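PLP-Dependent L-Arginine Hydroxylase MppP (Streptomyces wadayamensis, PDB 6C9B) uses pyridoxal phosphate to oxidise L-arginine with dioxygen, giving 4-hydroxy-2-ketoarginine and 2-ketoarginine, and acts as an oxidase rather than an oxygenase. Local coordinates at residues L72-Y77 with Y200-V205; L187-R192 with W213-D218; R173-C178 with Q207-R212. All blocks are in the same frame, centred on the assembly; numbering follows the deposited sequence.

The three contacts lie in the mixed seven-stranded sheet domain and the helices packed on it. Helix 168-181, strand 184-188, helix 202-209 and strand 212-218 follow one another in the chain. Contact 2 pairs the two strands, its centre about 7 Å from the centre of the chain. Contacts 1 and 3 use the start and the end of helix 202-209, which crosses over between those strands. The centres of contact 1 and contact 2 are about 12 Å apart. Contact 3 is centred about 14 Å from contact 1 and about 16 Å from contact 2. Tyr-203 of contact 1 reaches Glu-217 of contact 2. The crossover helix is thus held at both ends, while the strand ends of contact 2 lie near the cofactor.

Contact 1 (L72-Y77 with Y200-V205); sequences LGQHGY and YDHYAV
A Schellman motif meets a helix N-cap here: Gly-73 and Gln-74 follow helix 57-71, and Asp-201 is the N-cap of helix 202-209. Gly-73, with positive phi, is the C-prime residue of the Schellman motif. Gln-74 is the centre of an inverse gamma turn and also starts a type I turn that ends at Tyr-77.

Two of the three hydrogen bonds across the contact belong to the Gln-74 amide. The chain bends at chi2 (-49°), which swings CD round toward helix 202-209. OE1 accepts from the backbone N of His-202 at 2.8 Å, with the donor tilted only modestly from the carbonyl plane. NE2 donates to Tyr-200 O at 2.9 Å. It also donates to Leu-72 O at 2.8 Å. Both acceptors of NE2 lie close to the amide plane, so the three bonds fix the rotation of this buried group. Tyr-200 O is gripped twice. NE2 comes from above one face of its carbonyl plane, and His-202 ND1 comes from the opposite face at 2.8 Å.

Asp-201 ties the turn to the helix. OD2 accepts from Gly-76 N on the syn side at 2.8 Å. OD1 takes the capping bond from Ala-204 N at 3.1 Å, from above the carboxylate plane. The helix start probably stabilises the negative charge.

The Tyr-203 ring sits against the same turn, while its OH bonds to Glu-217. The Gln-74 and Tyr-203 side chains cross at about a right angle, with Gln-74 CB 3.8 Å from Tyr-203 CD2. The Tyr-77 ring leads off to stack on Phe-69, while Tyr-77 CA makes a CH-pi contact over one face of the Tyr-203 ring, 4.2 Å from the centroid.

Contact 2 (L187-R192 with W213-D218); sequences LDTSFR and WVVIED
A beta-alpha-beta unit brings Leu-187 and Asp-188 beside Val-215 and Ile-216 as parallel neighbours, just where the strands open onto the cofactor site. Ile-216 N donates to Leu-187 O at 2.8 Å, and Thr-189 N donates almost straight to Ile-216 O at 3.0 Å. Asp-188 OD1 accepts from Ser-190 N in an Asx turn, and a water joins OD1 to Ile-216 O. Asp-188 OD2 lies close to the pyridine N1 of the modified lysine at position 221, the place of the aspartate that faces this nitrogen in class I aminotransferases. Ser-190 OG donates to Asp-218 OD2 at 2.9 Å on its anti side, while Asp-218 OD1 accepts from Gly-220 N.

Past the bridged residues, Arg-192 of the following loop grips Glu-217 side-on in a buried salt bridge. The Glu-217 chain bends at chi2 (-85°), which turns CD back toward the loop. Arg-192 NE meets the syn lone pair of Glu-217 OE2 at 3.0 Å. Glu-217 OE1 also accepts from Tyr-203 OH, and Arg-192 NH2 bonds to Ala-198 O. The guanidinium and carboxylate planes are 35° apart, and Arg-192 NH1 reaches Glu-217 OE1 at 2.8 Å.

Contact 3 (R173-C178 with Q207-R212); sequences RLAEQC and QEAGCR
Ala-175 comes first along helix 168-181 to touch the end of helix 202-209. Its CB is 3.5 Å from Ala-209 CB, tighter than usual for two carbons. The same methyl is 3.7 Å from Cys-211 SG. The Cys-211 sulfur stands between its backbone N and carbonyl carbon (chi1 63°), which sets it beside this methyl. Ala-175 O also lies 3.4 Å from Cys-211 CB.

Glu-176 is next and adds little across the contact. Its backbone N sits 3.9 Å from Ala-209 CB. Its carboxylate serves its own helix: OE1 accepts from Arg-173 NH1 at 3.0 Å through the anti lone pair, in the guanidinium plane. Arg-173 has a second partner: its NE makes a salt bridge with Asp-141.

Cys-178 follows one turn after Ala-175, on the same side of the helix. Its CB is 4.1 Å from Cys-211 CB. The two sulfurs stay apart and form no disulfide. A water links the backbones here, accepting from Arg-212 N at 2.9 Å and donating weakly to Cys-178 O.

Ala-175 and Cys-178 also touch Leu-185 of strand 184-188, which joins the helix pair to the sheet. Gly-210, with positive phi, turns the chain from helix 202-209 into strand 212-218. Small residues meet where successive crossover helices lie close on one face of the mixed, mainly parallel sheet, as in the large domain of fold-type I pyridoxal phosphate enzymes.

Contact 1 (L72-Y77 with Y200-V205)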
loop_
_atom_site.group_PDB
_atom_site.type_symbol
_atom_site.label_atom_id
_atom_site.label_comp_id
_atom_site.label_asym_id
_atom_site.label_seq_id
_atom_site.Cartn_x
_atom_site.Cartn_y
_atom_site.Cartn_z
ATOM N N LEU B 72 -19.793 5.802 12.684
ATOM C CA LEU B 72 -19.218 5.229 13.892
ATOM C C LEU B 72 -19.079 6.251 15.023
ATOM O O LEU B 72 -18.329 6.014 15.977
ATOM C CB LEU B 72 -17.874 4.575 13.557
ATOM C CG LEU B 72 -17.947 3.440 12.513
ATOM C CD1 LEU B 72 -16.561 2.829 12.303
ATOM C CD2 LEU B 72 -18.940 2.340 12.912
ATOM N N GLY B 73 -19.822 7.360 14.960
ATOM C CA GLY B 73 -19.965 8.255 16.089
ATOM C C GLY B 73 -18.871 9.286 16.194
ATOM O O GLY B 73 -18.811 10.008 17.200
ATOM N N GLN B 74 -18.006 9.373 15.198
ATOM C CA GLN B 74 -16.809 10.205 15.282
ATOM C C GLN B 74 -17.067 11.568 14.652
ATOM O O GLN B 74 -16.386 11.995 13.715
ATOM C CB GLN B 74 -15.634 9.495 14.619
ATOM C CG GLN B 74 -15.359 8.116 15.157
ATOM C CD GLN B 74 -15.295 8.095 16.670
ATOM O OE1 GLN B 74 -14.399 8.682 17.278
ATOM N NE2 GLN B 74 -16.258 7.458 17.283
ATOM N N HIS B 75 -18.054 12.266 15.226
ATOM C CA HIS B 75 -18.565 13.496 14.620
ATOM C C HIS B 75 -17.552 14.632 14.632
ATOM O O HIS B 75 -17.589 15.487 13.744
ATOM C CB HIS B 75 -19.839 13.931 15.345
ATOM C CG HIS B 75 -20.869 12.853 15.425
ATOM N ND1 HIS B 75 -21.520 12.365 14.312
ATOM C CD2 HIS B 75 -21.330 12.139 16.479
ATOM C CE1 HIS B 75 -22.349 11.402 14.682
ATOM N NE2 HIS B 75 -22.254 11.248 15.991
ATOM N N GLY B 76 -16.650 14.664 15.614
ATOM C CA GLY B 76 -15.646 15.706 15.709
ATOM C C GLY B 76 -14.390 15.512 14.883
ATOM O O GLY B 76 -13.424 16.267 15.061
ATOM N N TYR B 77 -14.359 14.544 13.966
ATOM C CA TYR B 77 -13.187 14.369 13.129
ATOM C C TYR B 77 -12.901 15.666 12.367
ATOM O O TYR B 77 -13.822 16.432 12.046
ATOM C CB TYR B 77 -13.366 13.194 12.156
ATOM C CG TYR B 77 -14.155 13.510 10.910
ATOM C CD1 TYR B 77 -15.543 13.540 10.929
ATOM C CD2 TYR B 77 -13.509 13.777 9.704
ATOM C CE1 TYR B 77 -16.271 13.843 9.777
ATOM C CE2 TYR B 77 -14.232 14.085 8.561
ATOM C CZ TYR B 77 -15.602 14.106 8.602
ATOM O OH TYR B 77 -16.323 14.406 7.460
ATOM N N TYR B 200 -18.261 6.219 21.075
ATOM C CA TYR B 200 -18.192 7.566 21.608
ATOM C C TYR B 200 -17.163 8.354 20.804
ATOM O O TYR B 200 -16.268 7.781 20.179
ATOM C CB TYR B 200 -17.844 7.538 23.090
ATOM C CG TYR B 200 -16.447 7.073 23.422
ATOM C CD1 TYR B 200 -15.380 7.970 23.398
ATOM C CD2 TYR B 200 -16.186 5.753 23.783
ATOM C CE1 TYR B 200 -14.100 7.568 23.733
ATOM C CE2 TYR B 200 -14.888 5.334 24.103
ATOM C CZ TYR B 200 -13.861 6.262 24.058
ATOM O OH TYR B 200 -12.582 5.919 24.394
ATOM N N ASP B 201 -17.317 9.675 20.785
ATOM C CA ASP B 201 -16.525 10.518 19.882
ATOM C C ASP B 201 -15.099 10.647 20.420
ATOM O O ASP B 201 -14.851 11.362 21.393
ATOM C CB ASP B 201 -17.188 11.885 19.745
ATOM C CG ASP B 201 -16.562 12.733 18.661
ATOM O OD1 ASP B 201 -15.391 12.487 18.298
ATOM O OD2 ASP B 201 -17.259 13.635 18.144
ATOM N N HIS B 202 -14.153 9.930 19.803
ATOM C CA HIS B 202 -12.756 9.948 20.254
ATOM C C HIS B 202 -12.076 11.265 19.931
ATOM O O HIS B 202 -11.196 11.720 20.674
ATOM C CB HIS B 202 -11.962 8.818 19.579
ATOM C CG HIS B 202 -12.291 7.446 20.086
ATOM N ND1 HIS B 202 -13.579 7.039 20.361
ATOM C CD2 HIS B 202 -11.497 6.374 20.327
ATOM C CE1 HIS B 202 -13.559 5.792 20.792
ATOM N NE2 HIS B 202 -12.309 5.362 20.782
ATOM N N TYR B 203 -12.453 11.878 18.820
ATOM C CA TYR B 203 -11.820 13.128 18.424
ATOM C C TYR B 203 -12.193 14.257 19.371
ATOM O O TYR B 203 -11.360 15.121 19.668
ATOM C CB TYR B 203 -12.185 13.433 16.971
ATOM C CG TYR B 203 -11.632 12.365 16.067
ATOM C CD1 TYR B 203 -10.323 12.434 15.626
ATOM C CD2 TYR B 203 -12.398 11.253 15.694
ATOM C CE1 TYR B 203 -9.775 11.442 14.819
ATOM C CE2 TYR B 203 -11.850 10.254 14.883
ATOM C CZ TYR B 203 -10.527 10.371 14.460
ATOM O OH TYR B 203 -9.940 9.424 13.674
ATOM N N ALA B 204 -13.423 14.243 19.884
ATOM C CA ALA B 204 -13.815 15.229 20.881
ATOM C C ALA B 204 -12.954 15.107 22.125
ATOM O O ALA B 204 -12.482 16.113 22.665
ATOM C CB ALA B 204 -15.295 15.054 21.213
ATOM N N VAL B 205 -12.718 13.874 22.575
ATOM C CA VAL B 205 -11.859 13.644 23.737
ATOM C C VAL B 205 -10.451 14.146 23.455
ATOM O O VAL B 205 -9.859 14.884 24.251
ATOM C CB VAL B 205 -11.855 12.152 24.120
ATOM C CG1 VAL B 205 -10.896 11.907 25.284
ATOM C CG2 VAL B 205 -13.274 11.690 24.487
#

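Contact 2 (L187-R192 with W213-D218)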
loop_
_atom_site.group_PDB
_atom_site.type_symbol
_atom_site.label_atom_id
_atom_site.label_comp_id
_atom_site.label_asym_id
_atom_site.label_seq_id
_atom_site.Cartn_x
_atom_site.Cartn_y
_atom_site.Cartn_z
ATOM N N LEU B 187 -3.619 6.097 18.218
ATOM C CA LEU B 187 -4.642 5.084 18.339
ATOM C C LEU B 187 -4.783 4.354 17.017
ATOM O O LEU B 187 -4.764 4.984 15.956
ATOM C CB LEU B 187 -6.008 5.676 18.695
ATOM C CG LEU B 187 -6.106 6.556 19.925
ATOM C CD1 LEU B 187 -7.550 6.987 20.065
ATOM C CD2 LEU B 187 -5.623 5.805 21.127
ATOM N N ASP B 188 -4.927 3.025 17.090
ATOM C CA ASP B 188 -5.280 2.196 15.934
ATOM C C ASP B 188 -6.685 1.664 16.189
ATOM O O ASP B 188 -6.898 0.875 17.117
ATOM C CB ASP B 188 -4.274 1.061 15.746
ATOM C CG ASP B 188 -4.658 0.102 14.635
ATOM O OD1 ASP B 188 -5.865 -0.007 14.286
ATOM O OD2 ASP B 188 -3.748 -0.576 14.119
ATOM N N THR B 189 -7.636 2.091 15.366
ATOM C CA THR B 189 -9.063 1.840 15.611
ATOM C C THR B 189 -9.701 0.986 14.514
ATOM O O THR B 189 -10.895 1.112 14.222
ATOM C CB THR B 189 -9.794 3.172 15.776
ATOM O OG1 THR B 189 -9.588 3.990 14.626
ATOM C CG2 THR B 189 -9.245 3.925 16.999
ATOM N N SER B 190 -8.926 0.062 13.939
ATOM C CA SER B 190 -9.423 -0.830 12.898
ATOM C C SER B 190 -10.724 -1.534 13.279
ATOM O O SER B 190 -11.599 -1.733 12.422
ATOM C CB SER B 190 -8.352 -1.875 12.592
ATOM O OG SER B 190 -8.827 -2.801 11.627
ATOM N N PHE B 191 -10.838 -1.972 14.527
ATOM C CA PHE B 191 -11.985 -2.757 14.957
ATOM C C PHE B 191 -13.134 -1.879 15.459
ATOM O O PHE B 191 -14.112 -2.410 15.991
ATOM C CB PHE B 191 -11.577 -3.743 16.060
ATOM C CG PHE B 191 -10.897 -5.016 15.584
ATOM C CD1 PHE B 191 -10.665 -5.280 14.250
ATOM C CD2 PHE B 191 -10.533 -5.983 16.525
ATOM C CE1 PHE B 191 -10.060 -6.492 13.854
ATOM C CE2 PHE B 191 -9.937 -7.162 16.145
ATOM C CZ PHE B 191 -9.708 -7.422 14.795
ATOM N N ARG B 192 -13.035 -0.559 15.299
ATOM C CA ARG B 192 -14.032 0.359 15.840
ATOM C C ARG B 192 -15.454 -0.071 15.491
ATOM O O ARG B 192 -16.340 -0.079 16.348
ATOM C CB ARG B 192 -13.786 1.778 15.327
ATOM C CG ARG B 192 -14.723 2.796 15.973
ATOM C CD ARG B 192 -14.688 4.137 15.268
ATOM N NE ARG B 192 -13.429 4.876 15.397
ATOM C CZ ARG B 192 -13.027 5.520 16.487
ATOM N NH1 ARG B 192 -11.910 6.227 16.435
ATOM N NH2 ARG B 192 -13.705 5.450 17.631
ATOM N N TRP B 213 -1.753 14.076 18.822
ATOM C CA TRP B 213 -2.390 12.787 18.613
ATOM C C TRP B 213 -2.423 12.393 17.145
ATOM O O TRP B 213 -2.378 13.219 16.233
ATOM C CB TRP B 213 -3.834 12.748 19.175
ATOM C CG TRP B 213 -4.763 13.815 18.662
ATOM C CD1 TRP B 213 -5.076 15.003 19.290
ATOM C CD2 TRP B 213 -5.519 13.816 17.428
ATOM N NE1 TRP B 213 -5.945 15.731 18.530
ATOM C CE2 TRP B 213 -6.234 15.039 17.383
ATOM C CE3 TRP B 213 -5.637 12.924 16.353
ATOM C CZ2 TRP B 213 -7.072 15.386 16.316
ATOM C CZ3 TRP B 213 -6.465 13.278 15.282
ATOM C CH2 TRP B 213 -7.174 14.497 15.279
ATOM N N VAL B 214 -2.529 11.088 16.946
ATOM C CA VAL B 214 -2.717 10.489 15.631
ATOM C C VAL B 214 -3.698 9.354 15.819
ATOM O O VAL B 214 -3.601 8.613 16.794
ATOM C CB VAL B 214 -1.393 9.948 15.049
ATOM C CG1 VAL B 214 -1.661 9.141 13.766
ATOM C CG2 VAL B 214 -0.456 11.059 14.758
ATOM N N VAL B 215 -4.641 9.209 14.888
ATOM C CA VAL B 215 -5.544 8.073 14.880
ATOM C C VAL B 215 -5.461 7.444 13.509
ATOM O O VAL B 215 -5.512 8.153 12.506
ATOM C CB VAL B 215 -7.002 8.456 15.182
ATOM C CG1 VAL B 215 -7.891 7.192 15.187
ATOM C CG2 VAL B 215 -7.105 9.196 16.513
ATOM N N ILE B 216 -5.326 6.125 13.464
ATOM C CA ILE B 216 -5.373 5.405 12.203
ATOM C C ILE B 216 -6.676 4.635 12.184
ATOM O O ILE B 216 -6.821 3.615 12.859
ATOM C CB ILE B 216 -4.182 4.463 12.012
ATOM C CG1 ILE B 216 -2.882 5.262 12.027
ATOM C CG2 ILE B 216 -4.312 3.764 10.668
ATOM C CD1 ILE B 216 -1.600 4.398 11.966
ATOM N N GLU B 217 -7.622 5.124 11.403
ATOM C CA GLU B 217 -8.833 4.369 11.158
ATOM C C GLU B 217 -8.581 3.388 10.021
ATOM O O GLU B 217 -7.634 3.523 9.240
ATOM C CB GLU B 217 -9.986 5.302 10.793
ATOM C CG GLU B 217 -10.241 6.466 11.735
ATOM C CD GLU B 217 -11.131 6.143 12.929
ATOM O OE1 GLU B 217 -11.295 7.046 13.783
ATOM O OE2 GLU B 217 -11.656 5.016 13.030
ATOM N N ASP B 218 -9.432 2.381 9.925
ATOM C CA ASP B 218 -9.281 1.375 8.883
ATOM C C ASP B 218 -10.675 0.965 8.467
ATOM O O ASP B 218 -11.489 0.642 9.332
ATOM C CB ASP B 218 -8.488 0.159 9.414
ATOM C CG ASP B 218 -8.413 -1.018 8.433
ATOM O OD1 ASP B 218 -8.507 -0.803 7.214
ATOM O OD2 ASP B 218 -8.221 -2.183 8.882
HETATM O O HOH W 1 -6.220 0.914 11.862
HETATM O O HOH W 2 -11.656 2.607 11.950
HETATM O O HOH W 3 -12.060 -1.991 9.675
#

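Contact 3 (R173-C178 with Q207-R212)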
loop_
_atom_site.group_PDB
_atom_site.type_symbol
_atom_site.label_atom_id
_atom_site.label_comp_id
_atom_site.label_asym_id
_atom_site.label_seq_id
_atom_site.Cartn_x
_atom_site.Cartn_y
_atom_site.Cartn_z
ATOM N N ARG B 173 -8.226 10.405 30.364
ATOM C CA ARG B 173 -7.102 10.521 31.286
ATOM C C ARG B 173 -5.769 10.314 30.573
ATOM O O ARG B 173 -4.792 11.030 30.834
ATOM C CB ARG B 173 -7.254 9.526 32.433
ATOM C CG ARG B 173 -6.138 9.630 33.460
ATOM C CD ARG B 173 -6.170 10.989 34.200
ATOM N NE ARG B 173 -4.891 11.294 34.834
ATOM C CZ ARG B 173 -4.337 12.505 34.912
ATOM N NH1 ARG B 173 -4.930 13.577 34.384
ATOM N NH2 ARG B 173 -3.164 12.639 35.519
ATOM N N LEU B 174 -5.704 9.343 29.669
ATOM C CA LEU B 174 -4.465 9.095 28.936
ATOM C C LEU B 174 -4.093 10.296 28.066
ATOM O O LEU B 174 -2.925 10.686 27.988
ATOM C CB LEU B 174 -4.645 7.837 28.089
ATOM C CG LEU B 174 -3.443 7.290 27.341
ATOM C CD1 LEU B 174 -2.308 6.938 28.289
ATOM C CD2 LEU B 174 -3.875 6.033 26.586
ATOM N N ALA B 175 -5.076 10.883 27.382
ATOM C CA ALA B 175 -4.791 12.062 26.576
ATOM C C ALA B 175 -4.354 13.242 27.447
ATOM O O ALA B 175 -3.468 14.015 27.059
ATOM C CB ALA B 175 -6.009 12.431 25.736
ATOM N N GLU B 176 -4.964 13.408 28.625
ATOM C CA GLU B 176 -4.499 14.443 29.544
ATOM C C GLU B 176 -3.057 14.195 29.978
ATOM O O GLU B 176 -2.263 15.135 30.034
ATOM C CB GLU B 176 -5.409 14.526 30.761
ATOM C CG GLU B 176 -6.808 15.024 30.446
ATOM C CD GLU B 176 -7.737 14.925 31.640
ATOM O OE1 GLU B 176 -7.317 14.431 32.708
ATOM O OE2 GLU B 176 -8.905 15.325 31.508
ATOM N N GLN B 177 -2.714 12.937 30.314
ATOM C CA GLN B 177 -1.345 12.597 30.692
ATOM C C GLN B 177 -0.366 12.889 29.559
ATOM O O GLN B 177 0.708 13.463 29.802
ATOM C CB GLN B 177 -1.231 11.130 31.105
ATOM C CG GLN B 177 -2.000 10.714 32.360
ATOM C CD GLN B 177 -1.462 9.435 32.891
ATOM O OE1 GLN B 177 -1.865 8.324 32.452
ATOM N NE2 GLN B 177 -0.484 9.555 33.788
ATOM N N CYS B 178 -0.725 12.521 28.316
ATOM C CA CYS B 178 0.154 12.771 27.180
ATOM C C CYS B 178 0.336 14.265 26.972
ATOM O O CYS B 178 1.452 14.727 26.737
ATOM C CB CYS B 178 -0.387 12.115 25.912
ATOM S SG CYS B 178 -0.183 10.303 25.969
ATOM N N GLN B 207 -9.271 16.283 21.202
ATOM C CA GLN B 207 -9.168 17.726 21.027
ATOM C C GLN B 207 -9.379 18.459 22.346
ATOM O O GLN B 207 -8.724 19.475 22.602
ATOM C CB GLN B 207 -10.161 18.175 19.949
ATOM C CG GLN B 207 -9.754 17.640 18.571
ATOM C CD GLN B 207 -10.885 17.558 17.553
ATOM O OE1 GLN B 207 -12.068 17.506 17.902
ATOM N NE2 GLN B 207 -10.514 17.533 16.276
ATOM N N GLU B 208 -10.305 17.992 23.182
ATOM C CA GLU B 208 -10.521 18.653 24.469
ATOM C C GLU B 208 -9.281 18.557 25.352
ATOM O O GLU B 208 -8.974 19.485 26.119
ATOM C CB GLU B 208 -11.729 18.043 25.184
ATOM C CG GLU B 208 -11.926 18.521 26.644
ATOM C CD GLU B 208 -13.009 17.747 27.398
ATOM O OE1 GLU B 208 -14.032 18.359 27.780
ATOM O OE2 GLU B 208 -12.835 16.530 27.619
ATOM N N ALA B 209 -8.572 17.426 25.285
ATOM C CA ALA B 209 -7.387 17.239 26.123
ATOM C C ALA B 209 -6.208 18.028 25.585
ATOM O O ALA B 209 -5.342 18.452 26.357
ATOM C CB ALA B 209 -7.027 15.745 26.211
ATOM N N GLY B 210 -6.155 18.233 24.270
ATOM C CA GLY B 210 -5.114 19.067 23.702
ATOM C C GLY B 210 -3.750 18.435 23.633
ATOM O O GLY B 210 -2.744 19.149 23.616
ATOM N N CYS B 211 -3.678 17.114 23.630
ATOM C CA CYS B 211 -2.417 16.439 23.375
ATOM C C CYS B 211 -2.140 16.366 21.871
ATOM O O CYS B 211 -3.005 16.633 21.028
ATOM C CB CYS B 211 -2.448 15.041 23.975
ATOM S SG CYS B 211 -3.715 13.943 23.219
ATOM N N ARG B 212 -0.891 16.069 21.548
ATOM C CA ARG B 212 -0.542 15.679 20.189
ATOM C C ARG B 212 -1.095 14.294 19.964
ATOM O O ARG B 212 -0.935 13.427 20.825
ATOM C CB ARG B 212 0.968 15.657 19.999
ATOM C CG ARG B 212 1.646 16.989 20.294
ATOM C CD ARG B 212 3.129 16.761 20.597
ATOM N NE ARG B 212 3.863 16.294 19.420
ATOM C CZ ARG B 212 5.003 15.612 19.479
ATOM N NH1 ARG B 212 5.548 15.304 20.648
ATOM N NH2 ARG B 212 5.601 15.216 18.374
HETATM O O HOH W 4 0.964 15.933 23.769
#